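PDB 6B4E: nucleoporin GLE1 from Saccharomyces cerevisiae, which serves mRNA export as a nuclear pore complex component, its helical C-terminal part, modelled here, carrying the region that interacts with NUP42, DBP5 and GFD1. Local coordinates for residues 151-156 / 164-169; 213-218 / 225-230; 252-257 / 281-286. All blocks are in the same frame, centred on the assembly; numbering follows the deposited sequence.

From the N terminus the chain runs through seven helices before reaching interaction 1, where the loop that follows helix 150-155 folds back on that helix just ahead of helix 169-188. Interaction 2 closes the loop between helices 206-216 and 225-264. Interaction 3 closes the longest excursion, from the later part of helix 225-264 through the turn to helix 271-284. The three follow one another in series, without nesting or crossing. Interactions 1 and 2 do not touch, their nearest atoms about 5 Å apart. Interactions 2 and 3 share helix 225-264 and do meet, C216 SG lying 3.3 Å from I257 CG2.

Interaction 1. Residues 151-156 / 164-169; sequences KGRQNM and NKWEDN
R153 lies over one face of the W166 indole in a cation-pi stack that folds the loop ahead of helix 169-188 back onto the short helix 150-155. The two segments meet at the surface of the all-helical GLE1 domain, and one face of the ring takes nearly all the contact. Packing is tight at the base of the arginine. Its CB sits over the six-membered ring as a CH-pi contact, 3.5 Å from the centroid. The nearest ring atom to R153 CB is W166 CH2, at only 3.3 Å. R153 CG follows at 3.6 Å from W166 CZ2. The chain then bends at its second torsion (chi2 -90°), which brings the guanidinium over the five-membered ring.

Farther out the fit is looser. The guanidinium is tilted 20° from the indole plane, with R153 CZ 4.5 Å from the centroid of the W166 five-membered ring. R153 NE is bonded to the carbonyl oxygen of I147, which helps fix the rotation of the group, and W158 offers the arginine a second aromatic partner. W166 also has a cation-pi neighbour in R160. Toward solvent, Q154 adds little: its backbone N approaches W166 CH2 obliquely at 4.2 Å, and its side chain stays at the margin. At the far end of the stack, R153 NH1 stands 3.9 Å from both CG and CB of W166.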
loop_
_atom_site.group_PDB
_atom_site.type_symbol
_atom_site.label_atom_id
_atom_site.label_comp_id
_atom_site.label_asym_id
_atom_site.label_seq_id
_atom_site.Cartn_x
_atom_site.Cartn_y
_atom_site.Cartn_z
ATOM N N LYS A 151 5.652 21.194 -8.029
ATOM C CA LYS A 151 4.906 20.159 -8.738
ATOM C C LYS A 151 5.327 18.765 -8.287
ATOM O O LYS A 151 4.492 17.868 -8.152
ATOM C CB LYS A 151 5.111 20.306 -10.246
ATOM C CG LYS A 151 4.437 19.232 -11.078
ATOM C CD LYS A 151 2.951 19.184 -10.802
ATOM C CE LYS A 151 2.258 18.199 -11.712
ATOM N NZ LYS A 151 0.818 18.076 -11.376
ATOM N N GLY A 152 6.622 18.556 -8.070
ATOM C CA GLY A 152 7.076 17.253 -7.604
ATOM C C GLY A 152 6.537 16.908 -6.228
ATOM O O GLY A 152 6.068 15.789 -5.994
ATOM N N ARG A 153 6.594 17.867 -5.300
ATOM C CA ARG A 153 6.002 17.684 -3.978
ATOM C C ARG A 153 4.567 17.196 -4.088
ATOM O O ARG A 153 4.176 16.211 -3.454
ATOM C CB ARG A 153 6.046 19.003 -3.203
ATOM C CG ARG A 153 7.417 19.407 -2.749
ATOM C CD ARG A 153 7.701 18.836 -1.390
ATOM N NE ARG A 153 9.033 19.201 -0.931
ATOM C CZ ARG A 153 9.395 19.250 0.343
ATOM N NH1 ARG A 153 8.517 18.971 1.300
ATOM N NH2 ARG A 153 10.633 19.594 0.666
ATOM N N GLN A 154 3.770 17.875 -4.908
ATOM C CA GLN A 154 2.370 17.506 -5.072
ATOM C C GLN A 154 2.227 16.069 -5.569
ATOM O O GLN A 154 1.391 15.307 -5.068
ATOM C CB GLN A 154 1.714 18.486 -6.037
ATOM C CG GLN A 154 0.231 18.687 -5.822
ATOM C CD GLN A 154 -0.272 19.965 -6.465
ATOM O OE1 GLN A 154 0.492 20.902 -6.705
ATOM N NE2 GLN A 154 -1.566 20.005 -6.753
ATOM N N ASN A 155 3.014 15.692 -6.584
ATOM C CA ASN A 155 2.905 14.348 -7.139
ATOM C C ASN A 155 3.170 13.303 -6.068
ATOM O O ASN A 155 2.506 12.259 -6.033
ATOM C CB ASN A 155 3.881 14.176 -8.307
ATOM C CG ASN A 155 3.440 14.914 -9.565
ATOM O OD1 ASN A 155 2.255 15.165 -9.766
ATOM N ND2 ASN A 155 4.400 15.251 -10.421
ATOM N N MET A 156 4.130 13.573 -5.182
ATOM C CA MET A 156 4.517 12.605 -4.164
ATOM C C MET A 156 3.589 12.610 -2.955
ATOM O O MET A 156 3.892 11.932 -1.973
ATOM C CB MET A 156 5.970 12.848 -3.724
ATOM C CG MET A 156 7.025 12.495 -4.784
ATOM S SD MET A 156 6.832 10.820 -5.465
ATOM C CE MET A 156 7.126 9.833 -4.001
ATOM N N ASN A 164 2.000 28.180 1.003
ATOM C CA ASN A 164 3.429 28.092 0.713
ATOM C C ASN A 164 4.268 27.547 1.874
ATOM O O ASN A 164 5.471 27.812 1.942
ATOM C CB ASN A 164 3.981 29.445 0.251
ATOM C CG ASN A 164 3.472 29.835 -1.124
ATOM O OD1 ASN A 164 2.935 28.999 -1.859
ATOM N ND2 ASN A 164 3.644 31.102 -1.483
ATOM N N LYS A 165 3.678 26.767 2.780
ATOM C CA LYS A 165 4.432 25.962 3.742
ATOM C C LYS A 165 3.970 24.519 3.634
ATOM O O LYS A 165 2.782 24.234 3.795
ATOM C CB LYS A 165 4.245 26.465 5.174
ATOM C CG LYS A 165 5.152 25.801 6.197
ATOM C CD LYS A 165 5.025 26.501 7.552
ATOM C CE LYS A 165 6.216 26.250 8.458
ATOM N NZ LYS A 165 6.141 27.118 9.681
ATOM N N TRP A 166 4.909 23.618 3.365
ATOM C CA TRP A 166 4.599 22.199 3.286
ATOM C C TRP A 166 4.346 21.622 4.673
ATOM O O TRP A 166 4.799 22.162 5.690
ATOM C CB TRP A 166 5.741 21.448 2.603
ATOM C CG TRP A 166 5.902 21.846 1.182
ATOM C CD1 TRP A 166 6.880 22.633 0.653
ATOM C CD2 TRP A 166 5.032 21.502 0.103
ATOM N NE1 TRP A 166 6.678 22.792 -0.697
ATOM C CE2 TRP A 166 5.548 22.107 -1.058
ATOM C CE3 TRP A 166 3.865 20.736 0.005
ATOM C CZ2 TRP A 166 4.940 21.965 -2.301
ATOM C CZ3 TRP A 166 3.267 20.601 -1.222
ATOM C CH2 TRP A 166 3.803 21.210 -2.360
ATOM N N GLU A 167 3.588 20.525 4.705
ATOM C CA GLU A 167 3.364 19.817 5.957
ATOM C C GLU A 167 4.701 19.303 6.473
ATOM O O GLU A 167 5.628 19.034 5.699
ATOM C CB GLU A 167 2.362 18.671 5.758
ATOM C CG GLU A 167 2.982 17.324 5.457
ATOM C CD GLU A 167 1.966 16.236 5.093
ATOM O OE1 GLU A 167 1.342 15.637 5.998
ATOM O OE2 GLU A 167 1.826 15.960 3.889
ATOM N N ASP A 168 4.829 19.213 7.793
ATOM C CA ASP A 168 6.138 18.874 8.320
ATOM C C ASP A 168 6.494 17.443 7.937
ATOM O O ASP A 168 5.637 16.627 7.575
ATOM C CB ASP A 168 6.210 19.083 9.835
ATOM C CG ASP A 168 5.105 18.389 10.596
ATOM O OD1 ASP A 168 5.212 17.158 10.787
ATOM O OD2 ASP A 168 4.174 19.088 11.065
ATOM N N ASN A 169 7.799 17.172 7.951
ATOM C CA ASN A 169 8.295 15.891 7.460
ATOM C C ASN A 169 7.719 14.731 8.254
ATOM O O ASN A 169 7.376 13.691 7.681
ATOM C CB ASN A 169 9.821 15.873 7.518
ATOM C CG ASN A 169 10.454 16.679 6.404
ATOM O OD1 ASN A 169 9.761 17.255 5.580
ATOM N ND2 ASN A 169 11.776 16.727 6.380
#

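Interaction 2. Residues 213-218 / 225-230; sequences ARICNT and NTHFVI
A helix-loop-helix unit, helix 206-216 followed by helix 225-264, is closed here by I215 packing against H227 and I230. The alpha carbons of I215 and H227 come within 7.4 Å, and the contact is buried. Both branches of the isoleucine are used. Its CG2 methyl lies 4.0 Å from H227 CD2, approaching the imidazole obliquely, and CG1 of I215 is almost as near the same carbon. The longer branch reaches on to I230, the two CD1 methyls meeting tip to tip at 3.6 Å. I230 holds CG1 between its backbone N and carbonyl carbon (chi1 65°), the crowded position for a beta-branched residue on a helix, and this rotation brings its CD1 round to meet I215.

The unit belongs to the all-helical GLE1 domain, whose family is grouped with the TPR-like proteins. Within it the imidazole is held from several directions: NE2 bonds to T144 OG1, ND1 to the backbone N of T224, and F139 meets the ring edge-to-face. Those bonds satisfy both buried nitrogens and leave CD2 for the isoleucine. Replacing I215 with an alanine would probably open a gap between the helices, leaving I230 CD1 and H227 CD2 without the isoleucine branches they rest on. Another side of helix 206-216 serves the other protein of the assembly: there, outside this contact, R214 NE pairs in a salt bridge with an acidic side chain of that other chain. As the helix ends, T218 OG1 donates to R214 O at 2.6 Å, tilted 30° from the carbonyl plane.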
loop_
_atom_site.group_PDB
_atom_site.type_symbol
_atom_site.label_atom_id
_atom_site.label_comp_id
_atom_site.label_asym_id
_atom_site.label_seq_id
_atom_site.Cartn_x
_atom_site.Cartn_y
_atom_site.Cartn_z
ATOM N N ALA A 213 11.803 -3.847 -5.246
ATOM C CA ALA A 213 12.662 -3.823 -6.422
ATOM C C ALA A 213 12.736 -2.431 -7.022
ATOM O O ALA A 213 13.812 -1.976 -7.415
ATOM C CB ALA A 213 12.155 -4.817 -7.470
ATOM N N ARG A 214 11.591 -1.762 -7.148
ATOM C CA ARG A 214 11.559 -0.471 -7.828
ATOM C C ARG A 214 12.267 0.606 -7.023
ATOM O O ARG A 214 12.924 1.486 -7.597
ATOM C CB ARG A 214 10.112 -0.073 -8.103
ATOM C CG ARG A 214 9.507 -0.954 -9.196
ATOM C CD ARG A 214 8.008 -0.812 -9.306
ATOM N NE ARG A 214 7.520 -1.751 -10.304
ATOM C CZ ARG A 214 6.247 -1.972 -10.598
ATOM N NH1 ARG A 214 5.281 -1.286 -10.008
ATOM N NH2 ARG A 214 5.946 -2.900 -11.495
ATOM N N ILE A 215 12.111 0.583 -5.698
ATOM C CA ILE A 215 12.852 1.519 -4.864
ATOM C C ILE A 215 14.346 1.240 -4.965
ATOM O O ILE A 215 15.152 2.164 -5.100
ATOM C CB ILE A 215 12.342 1.461 -3.410
ATOM C CG1 ILE A 215 10.911 2.018 -3.342
ATOM C CG2 ILE A 215 13.256 2.270 -2.503
ATOM C CD1 ILE A 215 10.252 1.910 -1.964
ATOM N N CYS A 216 14.740 -0.039 -4.955
ATOM C CA CYS A 216 16.152 -0.360 -5.126
ATOM C C CYS A 216 16.677 0.025 -6.502
ATOM O O CYS A 216 17.892 0.162 -6.668
ATOM C CB CYS A 216 16.392 -1.842 -4.895
ATOM S SG CYS A 216 16.337 -2.289 -3.145
ATOM N N ASN A 217 15.805 0.203 -7.486
ATOM C CA ASN A 217 16.233 0.587 -8.821
ATOM C C ASN A 217 16.085 2.080 -9.069
ATOM O O ASN A 217 16.412 2.551 -10.162
ATOM C CB ASN A 217 15.446 -0.203 -9.873
ATOM C CG ASN A 217 15.795 -1.684 -9.870
ATOM O OD1 ASN A 217 16.849 -2.092 -9.368
ATOM N ND2 ASN A 217 14.916 -2.499 -10.459
ATOM N N THR A 218 15.632 2.833 -8.076
ATOM C CA THR A 218 15.368 4.261 -8.229
ATOM C C THR A 218 16.676 5.046 -8.157
ATOM O O THR A 218 17.514 4.749 -7.302
ATOM C CB THR A 218 14.402 4.710 -7.134
ATOM O OG1 THR A 218 13.126 4.113 -7.377
ATOM C CG2 THR A 218 14.234 6.212 -7.079
ATOM N N ASN A 225 14.117 10.206 3.085
ATOM C CA ASN A 225 13.833 9.452 4.300
ATOM C C ASN A 225 12.564 8.627 4.157
ATOM O O ASN A 225 12.470 7.534 4.732
ATOM C CB ASN A 225 13.711 10.396 5.490
ATOM C CG ASN A 225 13.411 9.663 6.783
ATOM O OD1 ASN A 225 14.162 8.783 7.208
ATOM N ND2 ASN A 225 12.321 10.039 7.429
ATOM N N THR A 226 11.584 9.133 3.393
ATOM C CA THR A 226 10.277 8.483 3.311
ATOM C C THR A 226 10.377 7.089 2.706
ATOM O O THR A 226 9.625 6.187 3.086
ATOM C CB THR A 226 9.309 9.331 2.485
ATOM O OG1 THR A 226 9.432 10.723 2.847
ATOM C CG2 THR A 226 7.897 8.874 2.716
ATOM N N HIS A 227 11.269 6.896 1.737
ATOM C CA HIS A 227 11.452 5.552 1.191
ATOM C C HIS A 227 11.826 4.571 2.291
ATOM O O HIS A 227 11.342 3.429 2.318
ATOM C CB HIS A 227 12.531 5.553 0.116
ATOM C CG HIS A 227 12.142 6.299 -1.116
ATOM N ND1 HIS A 227 12.387 7.647 -1.275
ATOM C CD2 HIS A 227 11.509 5.893 -2.241
ATOM C CE1 HIS A 227 11.935 8.037 -2.454
ATOM N NE2 HIS A 227 11.403 6.991 -3.061
ATOM N N PHE A 228 12.691 4.995 3.201
ATOM C CA PHE A 228 13.107 4.114 4.274
ATOM C C PHE A 228 11.986 3.914 5.275
ATOM O O PHE A 228 11.820 2.813 5.812
ATOM C CB PHE A 228 14.353 4.668 4.965
ATOM C CG PHE A 228 15.591 4.638 4.099
ATOM C CD1 PHE A 228 16.294 3.465 3.908
ATOM C CD2 PHE A 228 16.037 5.783 3.467
ATOM C CE1 PHE A 228 17.419 3.436 3.113
ATOM C CE2 PHE A 228 17.168 5.762 2.676
ATOM C CZ PHE A 228 17.862 4.580 2.503
ATOM N N VAL A 229 11.223 4.975 5.547
ATOM C CA VAL A 229 10.077 4.858 6.436
ATOM C C VAL A 229 9.092 3.821 5.907
ATOM O O VAL A 229 8.654 2.939 6.648
ATOM C CB VAL A 229 9.403 6.229 6.637
ATOM C CG1 VAL A 229 8.107 6.072 7.433
ATOM C CG2 VAL A 229 10.335 7.160 7.377
ATOM N N ILE A 230 8.685 3.936 4.641
ATOM C CA ILE A 230 7.660 3.017 4.163
ATOM C C ILE A 230 8.220 1.602 4.080
ATOM O O ILE A 230 7.476 0.632 4.269
ATOM C CB ILE A 230 7.052 3.478 2.825
ATOM C CG1 ILE A 230 8.077 3.468 1.696
ATOM C CG2 ILE A 230 6.410 4.869 2.987
ATOM C CD1 ILE A 230 8.111 2.147 0.924
#

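Interaction 3. Residues 252-257 / 281-286; sequences KLLILI and EAWQNN
The two helical segments pass each other at a slant with a largely reversed sense, and the nearest alpha carbons pair L254 with W283 and I255 with Q284, each 9.5 Å apart. Helix 271-284 stops here in a Schellman motif: N286, with positive phi, is its C-prime residue, and N286 N bonds back to W283 O at 2.9 Å. The indole of W283 spans the gap between the helices. It swings away from its own backbone N (chi1 172°), which projects it across to helix 225-264 with the six-membered ring leading. L254 covers a face, its CD1 4.2 Å from that ring's centroid and only 4° off the normal, a CH-pi contact. L254 CB comes closer still at the rim, 3.7 Å from W283 CZ3. I255 arrives at the edge instead, CG1 lying near the ring plane 3.8 Å from W283 CZ3. Its side chain and the indole cross at about a right angle.

L243 and S251, also on helix 225-264, touch W283, while L254 packs on W234 and W235 of its own helix. L253 turns instead to helix 206-216, meeting W209 and L212.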
loop_
_atom_site.group_PDB
_atom_site.type_symbol
_atom_site.label_atom_id
_atom_site.label_comp_id
_atom_site.label_asym_id
_atom_site.label_seq_id
_atom_site.Cartn_x
_atom_site.Cartn_y
_atom_site.Cartn_z
ATOM N N LYS A 252 17.840 -12.009 -0.483
ATOM C CA LYS A 252 18.738 -11.107 -1.198
ATOM C C LYS A 252 18.163 -9.697 -1.255
ATOM O O LYS A 252 18.901 -8.710 -1.155
ATOM C CB LYS A 252 18.993 -11.621 -2.612
ATOM C CG LYS A 252 19.803 -12.912 -2.639
ATOM C CD LYS A 252 19.585 -13.715 -3.912
ATOM C CE LYS A 252 19.946 -12.939 -5.153
ATOM N NZ LYS A 252 19.772 -13.777 -6.391
ATOM N N LEU A 253 16.846 -9.578 -1.425
ATOM C CA LEU A 253 16.261 -8.252 -1.572
ATOM C C LEU A 253 16.168 -7.547 -0.224
ATOM O O LEU A 253 16.341 -6.323 -0.151
ATOM C CB LEU A 253 14.893 -8.376 -2.258
ATOM C CG LEU A 253 14.202 -7.100 -2.733
ATOM C CD1 LEU A 253 15.166 -6.139 -3.398
ATOM C CD2 LEU A 253 13.091 -7.465 -3.681
ATOM N N LEU A 254 15.923 -8.296 0.857
ATOM C CA LEU A 254 15.946 -7.689 2.190
ATOM C C LEU A 254 17.341 -7.206 2.547
ATOM O O LEU A 254 17.500 -6.139 3.161
ATOM C CB LEU A 254 15.454 -8.673 3.252
ATOM C CG LEU A 254 13.987 -9.114 3.168
ATOM C CD1 LEU A 254 13.644 -9.846 4.470
ATOM C CD2 LEU A 254 13.051 -7.960 2.954
ATOM N N ILE A 255 18.368 -7.982 2.191
ATOM C CA ILE A 255 19.739 -7.525 2.398
ATOM C C ILE A 255 20.000 -6.262 1.585
ATOM O O ILE A 255 20.684 -5.341 2.043
ATOM C CB ILE A 255 20.730 -8.649 2.048
ATOM C CG1 ILE A 255 20.555 -9.809 3.040
ATOM C CG2 ILE A 255 22.176 -8.132 2.028
ATOM C CD1 ILE A 255 21.241 -11.072 2.645
ATOM N N LEU A 256 19.480 -6.203 0.362
ATOM C CA LEU A 256 19.740 -5.045 -0.481
ATOM C C LEU A 256 19.139 -3.787 0.134
ATOM O O LEU A 256 19.805 -2.750 0.198
ATOM C CB LEU A 256 19.211 -5.280 -1.893
ATOM C CG LEU A 256 19.657 -4.236 -2.922
ATOM C CD1 LEU A 256 21.180 -4.284 -3.169
ATOM C CD2 LEU A 256 18.932 -4.464 -4.201
ATOM N N ILE A 257 17.889 -3.854 0.619
ATOM C CA ILE A 257 17.296 -2.642 1.208
ATOM C C ILE A 257 17.899 -2.343 2.576
ATOM O O ILE A 257 18.124 -1.178 2.926
ATOM C CB ILE A 257 15.749 -2.714 1.293
ATOM C CG1 ILE A 257 15.212 -3.895 2.129
ATOM C CG2 ILE A 257 15.165 -2.720 -0.080
ATOM C CD1 ILE A 257 13.721 -3.741 2.484
ATOM N N GLU A 281 19.074 -6.030 11.347
ATOM C CA GLU A 281 19.871 -6.653 12.395
ATOM C C GLU A 281 19.063 -7.658 13.205
ATOM O O GLU A 281 19.594 -8.699 13.619
ATOM C CB GLU A 281 20.456 -5.587 13.321
ATOM C CG GLU A 281 21.491 -4.715 12.659
ATOM C CD GLU A 281 21.902 -3.505 13.505
ATOM O OE1 GLU A 281 21.386 -3.326 14.644
ATOM O OE2 GLU A 281 22.763 -2.745 13.018
ATOM N N ALA A 282 17.799 -7.355 13.476
ATOM C CA ALA A 282 16.967 -8.297 14.214
ATOM C C ALA A 282 16.783 -9.588 13.429
ATOM O O ALA A 282 16.789 -10.680 14.002
ATOM C CB ALA A 282 15.614 -7.648 14.521
ATOM N N TRP A 283 16.593 -9.469 12.114
ATOM C CA TRP A 283 16.459 -10.642 11.256
ATOM C C TRP A 283 17.751 -11.430 11.224
ATOM O O TRP A 283 17.747 -12.667 11.318
ATOM C CB TRP A 283 16.065 -10.183 9.859
ATOM C CG TRP A 283 16.068 -11.231 8.791
ATOM C CD1 TRP A 283 15.482 -12.468 8.833
ATOM C CD2 TRP A 283 16.658 -11.108 7.506
ATOM N NE1 TRP A 283 15.680 -13.127 7.636
ATOM C CE2 TRP A 283 16.407 -12.311 6.808
ATOM C CE3 TRP A 283 17.383 -10.095 6.866
ATOM C CZ2 TRP A 283 16.861 -12.526 5.517
ATOM C CZ3 TRP A 283 17.831 -10.313 5.589
ATOM C CH2 TRP A 283 17.572 -11.519 4.922
ATOM N N GLN A 284 18.876 -10.722 11.086
ATOM C CA GLN A 284 20.176 -11.385 11.102
ATOM C C GLN A 284 20.422 -12.109 12.408
ATOM O O GLN A 284 21.225 -13.048 12.451
ATOM C CB GLN A 284 21.272 -10.354 10.840
ATOM C CG GLN A 284 21.270 -9.873 9.415
ATOM C CD GLN A 284 22.244 -8.723 9.201
ATOM O OE1 GLN A 284 22.515 -7.930 10.119
ATOM N NE2 GLN A 284 22.789 -8.637 8.003
ATOM N N ASN A 285 19.800 -11.661 13.497
ATOM C CA ASN A 285 19.912 -12.308 14.795
ATOM C C ASN A 285 18.750 -13.250 15.073
ATOM O O ASN A 285 18.494 -13.577 16.229
ATOM C CB ASN A 285 20.020 -11.248 15.900
ATOM C CG ASN A 285 20.599 -11.792 17.188
ATOM O OD1 ASN A 285 21.302 -12.797 17.191
ATOM N ND2 ASN A 285 20.275 -11.138 18.318
ATOM N N ASN A 286 18.047 -13.712 14.041
ATOM C CA ASN A 286 16.967 -14.684 14.230
ATOM C C ASN A 286 15.957 -14.194 15.255
ATOM O O ASN A 286 15.517 -14.921 16.156
ATOM C CB ASN A 286 17.534 -16.045 14.599
ATOM C CG ASN A 286 17.716 -16.894 13.399
ATOM O OD1 ASN A 286 16.745 -17.479 12.882
ATOM N ND2 ASN A 286 18.943 -16.940 12.892
#